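Side-chain contacts in xyloglucan-specific endo-beta-1,4-glucanase GH12 (Aspergillus niveus, PDB 4NPR), which probably hydrolyses internal beta-1,4-glucosidic linkages of xyloglucan with retention of the anomeric configuration, releasing xyloglucan oligosaccharides: residues Asp199-Leu204 / Gln208-Asp213; Ile159-Val164 / Lys168-Leu173; Ala149-Ser154 / Ser183-Ser188. All blocks are in the same frame, centred on the assembly; numbering follows the deposited sequence.

Contact 1. Residues Asp199-Leu204 / Gln208-Asp213; sequences DFFTYL and QGLSSD
The carbonyl oxygen of Leu204 gathers the chain that leaves helix 198-207, taking two backbone hydrogen bonds from residues 208-213. Gln208 N gives the first, 3.0 Å from Leu204 O, an i+4 bond of the helical kind made by the residue at which helical geometry ends. Leu210 N gives the second, 3.1 Å from Leu204 O and nearly straight, with 169° at the hydrogen. The two donors stand on opposite faces of the Leu204 carbonyl plane, both well out of it, so the oxygen is gripped from above and below. Gly209 N also comes close to this oxygen but at a poor angle, and makes no bond; Gly209, with positive phi, turns the chain between the two donors. The side-chain amide of Gln208 reaches back along the helix end: its chain bends at chi2 (-70°) and brings NE2 to 3.4 Å from Tyr203 OH, a weak hydrogen bond, with the amide plane and the phenol ring turned 42° apart. Gln208 CG rests on Leu204 CD2 at 3.9 Å. Beside it Leu204 CB meets Leu210 CB at 3.8 Å, and Leu210 CD2 lies at the edge of the Phe201 ring, near its plane. Further on, Ser211 OG accepts a hydrogen bond from Asp213 N, an ST turn that bends the loop before strand 215-226. The helix lies on one sheet of the GH12 beta-jelly roll. Phe201 packs on Met125 and Leu127 of strand 117-128 and Ile139 of strand 137-146, Leu210 on Leu127 and Tyr137, while Leu204 and Gln208 both rest on Tyr182 of strand 179-186.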
# COMPACT_ATOMS: atom_id res chain seq x y z
N ASP A 199 -7.77 -9.95 -8.88
CA ASP A 199 -8.49 -11.01 -8.17
C ASP A 199 -9.21 -10.46 -6.94
O ASP A 199 -10.28 -10.89 -6.60
CB ASP A 199 -7.56 -12.20 -7.81
CG ASP A 199 -6.93 -12.91 -9.06
OD1 ASP A 199 -7.54 -12.96 -10.15
OD2 ASP A 199 -5.79 -13.43 -8.94
N PHE A 200 -8.59 -9.51 -6.26
CA PHE A 200 -9.18 -8.81 -5.13
C PHE A 200 -10.49 -8.11 -5.47
O PHE A 200 -11.43 -8.17 -4.70
CB PHE A 200 -8.17 -7.81 -4.62
CG PHE A 200 -6.96 -8.48 -4.06
CD1 PHE A 200 -7.03 -9.13 -2.84
CD2 PHE A 200 -5.80 -8.59 -4.80
CE1 PHE A 200 -5.95 -9.82 -2.35
CE2 PHE A 200 -4.73 -9.30 -4.31
CZ PHE A 200 -4.79 -9.89 -3.08
N PHE A 201 -10.55 -7.46 -6.62
CA PHE A 201 -11.80 -6.89 -7.12
C PHE A 201 -12.83 -7.94 -7.57
O PHE A 201 -14.01 -7.85 -7.21
CB PHE A 201 -11.52 -5.89 -8.23
CG PHE A 201 -10.63 -4.75 -7.79
CD1 PHE A 201 -11.12 -3.74 -6.99
CD2 PHE A 201 -9.28 -4.72 -8.14
CE1 PHE A 201 -10.32 -2.69 -6.57
CE2 PHE A 201 -8.46 -3.66 -7.73
CZ PHE A 201 -8.99 -2.66 -6.94
N THR A 202 -12.40 -8.93 -8.34
CA THR A 202 -13.30 -10.00 -8.72
C THR A 202 -13.97 -10.48 -7.43
O THR A 202 -15.19 -10.67 -7.35
CB THR A 202 -12.50 -11.18 -9.34
OG1 THR A 202 -11.66 -10.75 -10.42
CG2 THR A 202 -13.42 -12.26 -9.85
N TYR A 203 -13.17 -10.67 -6.38
CA TYR A 203 -13.68 -11.21 -5.14
C TYR A 203 -14.76 -10.35 -4.48
O TYR A 203 -15.78 -10.86 -4.06
CB TYR A 203 -12.56 -11.47 -4.13
CG TYR A 203 -13.12 -11.80 -2.76
CD1 TYR A 203 -13.36 -10.80 -1.84
CD2 TYR A 203 -13.44 -13.12 -2.39
CE1 TYR A 203 -13.90 -11.09 -0.59
CE2 TYR A 203 -13.99 -13.40 -1.13
CZ TYR A 203 -14.20 -12.37 -0.23
OH TYR A 203 -14.73 -12.58 1.04
N LEU A 204 -14.49 -9.05 -4.40
CA LEU A 204 -15.37 -8.08 -3.76
C LEU A 204 -16.64 -7.90 -4.54
O LEU A 204 -17.69 -7.73 -3.95
CB LEU A 204 -14.68 -6.72 -3.60
CG LEU A 204 -13.46 -6.68 -2.67
CD1 LEU A 204 -12.80 -5.34 -2.78
CD2 LEU A 204 -13.77 -7.00 -1.20
N GLN A 208 -18.95 -9.33 -1.78
CA GLN A 208 -19.19 -8.20 -0.89
C GLN A 208 -19.95 -7.04 -1.58
O GLN A 208 -19.94 -5.92 -1.07
CB GLN A 208 -17.84 -7.65 -0.37
CG GLN A 208 -16.95 -8.68 0.29
CD GLN A 208 -17.48 -9.17 1.61
OE1 GLN A 208 -18.34 -8.55 2.20
NE2 GLN A 208 -16.91 -10.26 2.11
N GLY A 209 -20.54 -7.28 -2.74
CA GLY A 209 -21.42 -6.30 -3.37
C GLY A 209 -20.73 -5.11 -4.01
O GLY A 209 -21.38 -4.10 -4.32
N LEU A 210 -19.42 -5.18 -4.22
CA LEU A 210 -18.75 -4.01 -4.76
C LEU A 210 -19.20 -3.79 -6.20
O LEU A 210 -19.30 -4.73 -6.97
CB LEU A 210 -17.24 -4.15 -4.69
CG LEU A 210 -16.55 -2.86 -5.15
CD1 LEU A 210 -16.68 -1.78 -4.07
CD2 LEU A 210 -15.10 -3.17 -5.51
N SER A 211 -19.48 -2.56 -6.58
CA SER A 211 -19.94 -2.30 -7.93
C SER A 211 -18.75 -2.32 -8.93
O SER A 211 -17.69 -1.76 -8.65
CB SER A 211 -20.71 -0.97 -7.98
OG SER A 211 -21.02 -0.63 -9.33
N SER A 212 -18.92 -2.95 -10.08
CA SER A 212 -17.87 -2.88 -11.10
C SER A 212 -17.97 -1.63 -11.97
O SER A 212 -17.07 -1.37 -12.78
CB SER A 212 -17.81 -4.16 -11.95
OG SER A 212 -19.04 -4.40 -12.58
N ASP A 213 -19.01 -0.82 -11.79
CA ASP A 213 -19.10 0.43 -12.53
C ASP A 213 -18.13 1.50 -11.97
O ASP A 213 -17.94 2.56 -12.56
CB ASP A 213 -20.56 0.94 -12.55
CG ASP A 213 -20.89 1.82 -13.77
OD1 ASP A 213 -20.21 1.69 -14.81
OD2 ASP A 213 -21.84 2.64 -13.71

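Contact 2. Residues Ile159-Val164 / Lys168-Leu173; sequences IATPTV and KFNLYL
The Phe169 ring presents its edge to residues 159-164: Val164 O lies in the ring plane, 3.4 Å from Phe169 CE2, and Pro162 O also sits at the edge, near that plane. Phe200 of helix 198-207 meets the same ring with planes at about 75°. The setting is a beta hairpin at the border of the larger sheet of the jelly roll, where short strand 163-164 turns back along strand 167-176 and the irregular chain before it follows the same strand. Three backbone hydrogen bonds hold the two segments together. Phe169 N reaches Pro162 O at 2.9 Å, Leu171 N reaches Ala160 O at 2.8 Å, and Ile159 N closes the far end on Leu171 O. Thr163 and Lys168 form an antiparallel non-hydrogen-bonded pair, and their side chains share one face of the hairpin. There Thr163 OG1 touches the aliphatic part of Lys168, whose chain, kinked at several torsions, folds back over Thr161. On the face turned to the helix, Leu171 CB packs against Pro162 CD at 4.0 Å, the two side chains crossing at about a right angle. Tyr203 covers Ala160 and Pro162 from the helix side. The side chains of Asn170 and Thr161 run alongside each other in the same direction; Asn170 OD1 takes its hydrogen bond from Gln187 NE2, while its contact with Thr161 CG2 is plain packing. At the opposite end from Phe169, the side chain of Ile159 spans two leucines: with CG1 set between the backbone N and carbonyl carbon (chi1 54°), CG1 packs on Leu171 CG at 4.0 Å and CD1 comes within 3.8 Å of Leu173 CB.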
# COMPACT_ATOMS: atom_id res chain seq x y z
N ILE A 159 -14.21 -9.97 8.71
CA ILE A 159 -15.53 -10.37 8.14
C ILE A 159 -15.43 -11.65 7.32
O ILE A 159 -16.43 -12.28 7.05
CB ILE A 159 -16.20 -9.26 7.30
CG1 ILE A 159 -15.27 -8.74 6.19
CG2 ILE A 159 -16.57 -8.09 8.20
CD1 ILE A 159 -15.92 -7.75 5.24
N ALA A 160 -14.23 -12.07 6.96
CA ALA A 160 -14.07 -13.25 6.13
C ALA A 160 -12.59 -13.60 6.04
O ALA A 160 -11.74 -12.79 6.31
CB ALA A 160 -14.63 -12.99 4.74
N THR A 161 -12.31 -14.81 5.59
CA THR A 161 -10.95 -15.29 5.47
C THR A 161 -10.71 -15.91 4.09
O THR A 161 -10.27 -17.03 3.98
CB THR A 161 -10.66 -16.31 6.60
OG1 THR A 161 -11.63 -17.37 6.55
CG2 THR A 161 -10.73 -15.61 8.02
N PRO A 162 -10.95 -15.14 3.02
CA PRO A 162 -10.80 -15.67 1.65
C PRO A 162 -9.36 -15.89 1.19
O PRO A 162 -8.44 -15.29 1.71
CB PRO A 162 -11.40 -14.56 0.82
CG PRO A 162 -10.94 -13.32 1.54
CD PRO A 162 -11.08 -13.66 3.00
N THR A 163 -9.21 -16.75 0.20
CA THR A 163 -7.93 -17.02 -0.44
C THR A 163 -8.02 -16.30 -1.81
O THR A 163 -8.91 -16.54 -2.57
CB THR A 163 -7.72 -18.56 -0.60
OG1 THR A 163 -7.46 -19.15 0.68
CG2 THR A 163 -6.57 -18.87 -1.54
N VAL A 164 -7.11 -15.40 -2.09
CA VAL A 164 -7.13 -14.61 -3.30
C VAL A 164 -5.69 -14.53 -3.77
O VAL A 164 -4.76 -14.35 -2.95
CB VAL A 164 -7.55 -13.15 -3.01
CG1 VAL A 164 -7.63 -12.35 -4.30
CG2 VAL A 164 -8.85 -13.11 -2.20
N LYS A 168 -3.87 -16.87 1.54
CA LYS A 168 -4.97 -16.79 2.50
C LYS A 168 -4.91 -15.47 3.27
O LYS A 168 -3.88 -15.07 3.79
CB LYS A 168 -4.92 -17.95 3.47
CG LYS A 168 -6.30 -18.38 4.04
CD LYS A 168 -6.38 -19.93 4.12
CE LYS A 168 -7.23 -20.44 5.30
NZ LYS A 168 -8.59 -19.82 5.37
N PHE A 169 -6.04 -14.78 3.28
CA PHE A 169 -6.18 -13.46 3.86
C PHE A 169 -7.18 -13.46 5.00
O PHE A 169 -8.19 -14.16 4.94
CB PHE A 169 -6.66 -12.51 2.77
CG PHE A 169 -5.58 -12.10 1.81
CD1 PHE A 169 -4.61 -11.18 2.19
CD2 PHE A 169 -5.50 -12.64 0.57
CE1 PHE A 169 -3.60 -10.82 1.33
CE2 PHE A 169 -4.50 -12.28 -0.28
CZ PHE A 169 -3.55 -11.36 0.09
N ASN A 170 -6.91 -12.68 6.04
CA ASN A 170 -7.96 -12.17 6.89
C ASN A 170 -8.49 -10.88 6.25
O ASN A 170 -7.71 -9.98 5.96
CB ASN A 170 -7.44 -11.82 8.25
CG ASN A 170 -7.07 -13.02 9.08
OD1 ASN A 170 -7.63 -14.10 8.96
ND2 ASN A 170 -6.11 -12.83 9.94
N LEU A 171 -9.80 -10.75 6.09
CA LEU A 171 -10.39 -9.56 5.48
C LEU A 171 -11.09 -8.68 6.51
O LEU A 171 -11.94 -9.15 7.23
CB LEU A 171 -11.39 -9.95 4.39
CG LEU A 171 -12.11 -8.74 3.74
CD1 LEU A 171 -11.07 -7.77 3.18
CD2 LEU A 171 -13.10 -9.12 2.64
N TYR A 172 -10.78 -7.39 6.47
CA TYR A 172 -11.32 -6.40 7.35
C TYR A 172 -12.07 -5.32 6.60
O TYR A 172 -11.71 -4.97 5.48
CB TYR A 172 -10.17 -5.76 8.12
CG TYR A 172 -9.44 -6.77 8.92
CD1 TYR A 172 -9.87 -7.10 10.19
CD2 TYR A 172 -8.38 -7.44 8.38
CE1 TYR A 172 -9.25 -8.07 10.93
CE2 TYR A 172 -7.74 -8.42 9.10
CZ TYR A 172 -8.16 -8.75 10.38
OH TYR A 172 -7.50 -9.78 11.11
N LEU A 173 -13.07 -4.74 7.25
CA LEU A 173 -13.78 -3.62 6.70
C LEU A 173 -14.08 -2.54 7.75
O LEU A 173 -14.54 -2.84 8.85
CB LEU A 173 -15.08 -4.11 6.11
CG LEU A 173 -16.13 -3.08 5.65
CD1 LEU A 173 -15.56 -2.22 4.54
CD2 LEU A 173 -17.36 -3.85 5.20

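Contact 3. Residues Ala149-Ser154 / Ser183-Ser188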
# COMPACT_ATOMS: atom_id res chain seq x y z
N ALA A 149 1.01 -4.08 14.00
CA ALA A 149 0.31 -3.18 13.10
C ALA A 149 -1.09 -3.71 12.78
O ALA A 149 -1.26 -4.88 12.42
CB ALA A 149 1.13 -3.00 11.84
N GLY A 150 -2.11 -2.87 12.97
CA GLY A 150 -3.50 -3.30 12.79
C GLY A 150 -4.24 -2.46 11.77
O GLY A 150 -4.04 -1.24 11.69
N PRO A 151 -5.13 -3.11 11.00
CA PRO A 151 -5.94 -2.39 10.04
C PRO A 151 -7.18 -1.70 10.63
O PRO A 151 -7.61 -1.96 11.78
CB PRO A 151 -6.39 -3.49 9.08
CG PRO A 151 -6.58 -4.63 9.99
CD PRO A 151 -5.43 -4.55 10.97
N ILE A 152 -7.70 -0.81 9.79
CA ILE A 152 -9.03 -0.24 9.89
C ILE A 152 -9.99 -1.40 9.90
O ILE A 152 -9.89 -2.29 9.05
CB ILE A 152 -9.37 0.61 8.64
CG1 ILE A 152 -8.23 1.59 8.26
CG2 ILE A 152 -10.67 1.36 8.85
CD1 ILE A 152 -7.91 2.62 9.31
N SER A 153 -10.91 -1.39 10.87
CA SER A 153 -11.90 -2.40 11.05
C SER A 153 -12.93 -1.84 12.02
O SER A 153 -12.58 -1.26 13.01
CB SER A 153 -11.28 -3.68 11.64
OG SER A 153 -12.25 -4.70 11.76
N SER A 154 -14.21 -2.04 11.75
CA SER A 154 -15.22 -1.66 12.75
C SER A 154 -15.16 -2.56 13.95
O SER A 154 -15.09 -2.06 15.06
CB SER A 154 -16.60 -1.70 12.15
OG SER A 154 -16.57 -0.82 11.05
N SER A 183 -9.51 -4.22 3.86
CA SER A 183 -8.11 -4.59 4.04
C SER A 183 -7.90 -6.10 4.06
O SER A 183 -8.45 -6.78 4.91
CB SER A 183 -7.55 -4.00 5.33
OG SER A 183 -7.42 -2.61 5.21
N PHE A 184 -7.10 -6.58 3.10
CA PHE A 184 -6.76 -7.98 3.00
C PHE A 184 -5.43 -8.10 3.70
O PHE A 184 -4.46 -7.50 3.29
CB PHE A 184 -6.62 -8.41 1.54
CG PHE A 184 -7.91 -8.38 0.77
CD1 PHE A 184 -8.42 -7.19 0.30
CD2 PHE A 184 -8.60 -9.55 0.49
CE1 PHE A 184 -9.60 -7.16 -0.40
CE2 PHE A 184 -9.77 -9.53 -0.22
CZ PHE A 184 -10.27 -8.34 -0.66
N VAL A 185 -5.39 -8.86 4.77
CA VAL A 185 -4.19 -8.98 5.55
C VAL A 185 -3.72 -10.42 5.49
O VAL A 185 -4.43 -11.34 5.99
CB VAL A 185 -4.44 -8.60 7.01
CG1 VAL A 185 -3.15 -8.80 7.82
CG2 VAL A 185 -4.96 -7.15 7.12
N ALA A 186 -2.57 -10.63 4.86
CA ALA A 186 -2.10 -11.99 4.65
C ALA A 186 -1.80 -12.67 5.98
O ALA A 186 -1.24 -12.05 6.89
CB ALA A 186 -0.88 -12.00 3.76
N GLN A 187 -2.23 -13.91 6.12
CA GLN A 187 -2.00 -14.69 7.35
C GLN A 187 -0.52 -15.03 7.63
O GLN A 187 -0.15 -15.18 8.79
CB GLN A 187 -2.84 -15.98 7.30
CG GLN A 187 -4.32 -15.67 7.28
CD GLN A 187 -5.25 -16.86 7.47
OE1 GLN A 187 -4.95 -18.02 7.17
NE2 GLN A 187 -6.43 -16.54 7.95
N SER A 188 0.29 -15.20 6.58
CA SER A 188 1.75 -15.29 6.72
C SER A 188 2.38 -14.08 6.10
O SER A 188 1.97 -13.63 5.04
CB SER A 188 2.32 -16.52 6.00
OG SER A 188 1.72 -17.71 6.50
O HOH W 1 -9.79 -2.16 6.20
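The closest CA atoms of the two segments, those of Pro151 and Ser183, are 6.7 Å apart, and no direct hydrogen bond joins the extended loop 149-154 to strand 183-186. The meeting is one of loop on sheet in the GH12 beta-jelly roll: the chain that leaves strand 137-146 passes over strand 179-186. Pro151 makes the direct side-chain contact. Its CB rests on Ser183 CB at 4.0 Å, and its CG on Val185 CG2 at 4.1 Å, so the ring spans two residues that point from the strand to the same side. The side chains of Pro151 and Val185 cross nearly perpendicularly; with CG1 of Val185 anti to the backbone N (chi1 178°), it is the other branch, CG2, that meets the proline. Trp142 of strand 137-146 and Tyr172 of strand 167-176 each touch both Pro151 and Val185, and thus extend the apolar patch onto the two strands next to 179-186. The polar half of the contact runs through water. Ser183 is buried, and its hydroxyl, placed beside the backbone N (chi1 -71°), holds a water molecule in common with the carbonyl of Ile152. That water lies 2.9 Å from Ile152 O, to which it can donate, and 2.6 Å from Ser183 OG.

From the N terminus, the chain leaves strand 137-146 and first enters contact 3 at 149-154, whose partner 183-188 comes only after two more strands. Within that long excursion contact 2 opens and closes, pairing 159-164 with 168-173 as a hairpin. Strands 167-176 and 179-186 then lie side by side, with backbone bonds Asn170 to Val185 and Ser183 to Tyr172 joining contacts 2 and 3. Contact 1 follows in series, a short closure at the end of helix 198-207. Asp199 packs on Val164, and Phe200 and Leu204 both meet Phe184, so helix 198-207 packs against both the hairpin and strand 179-186.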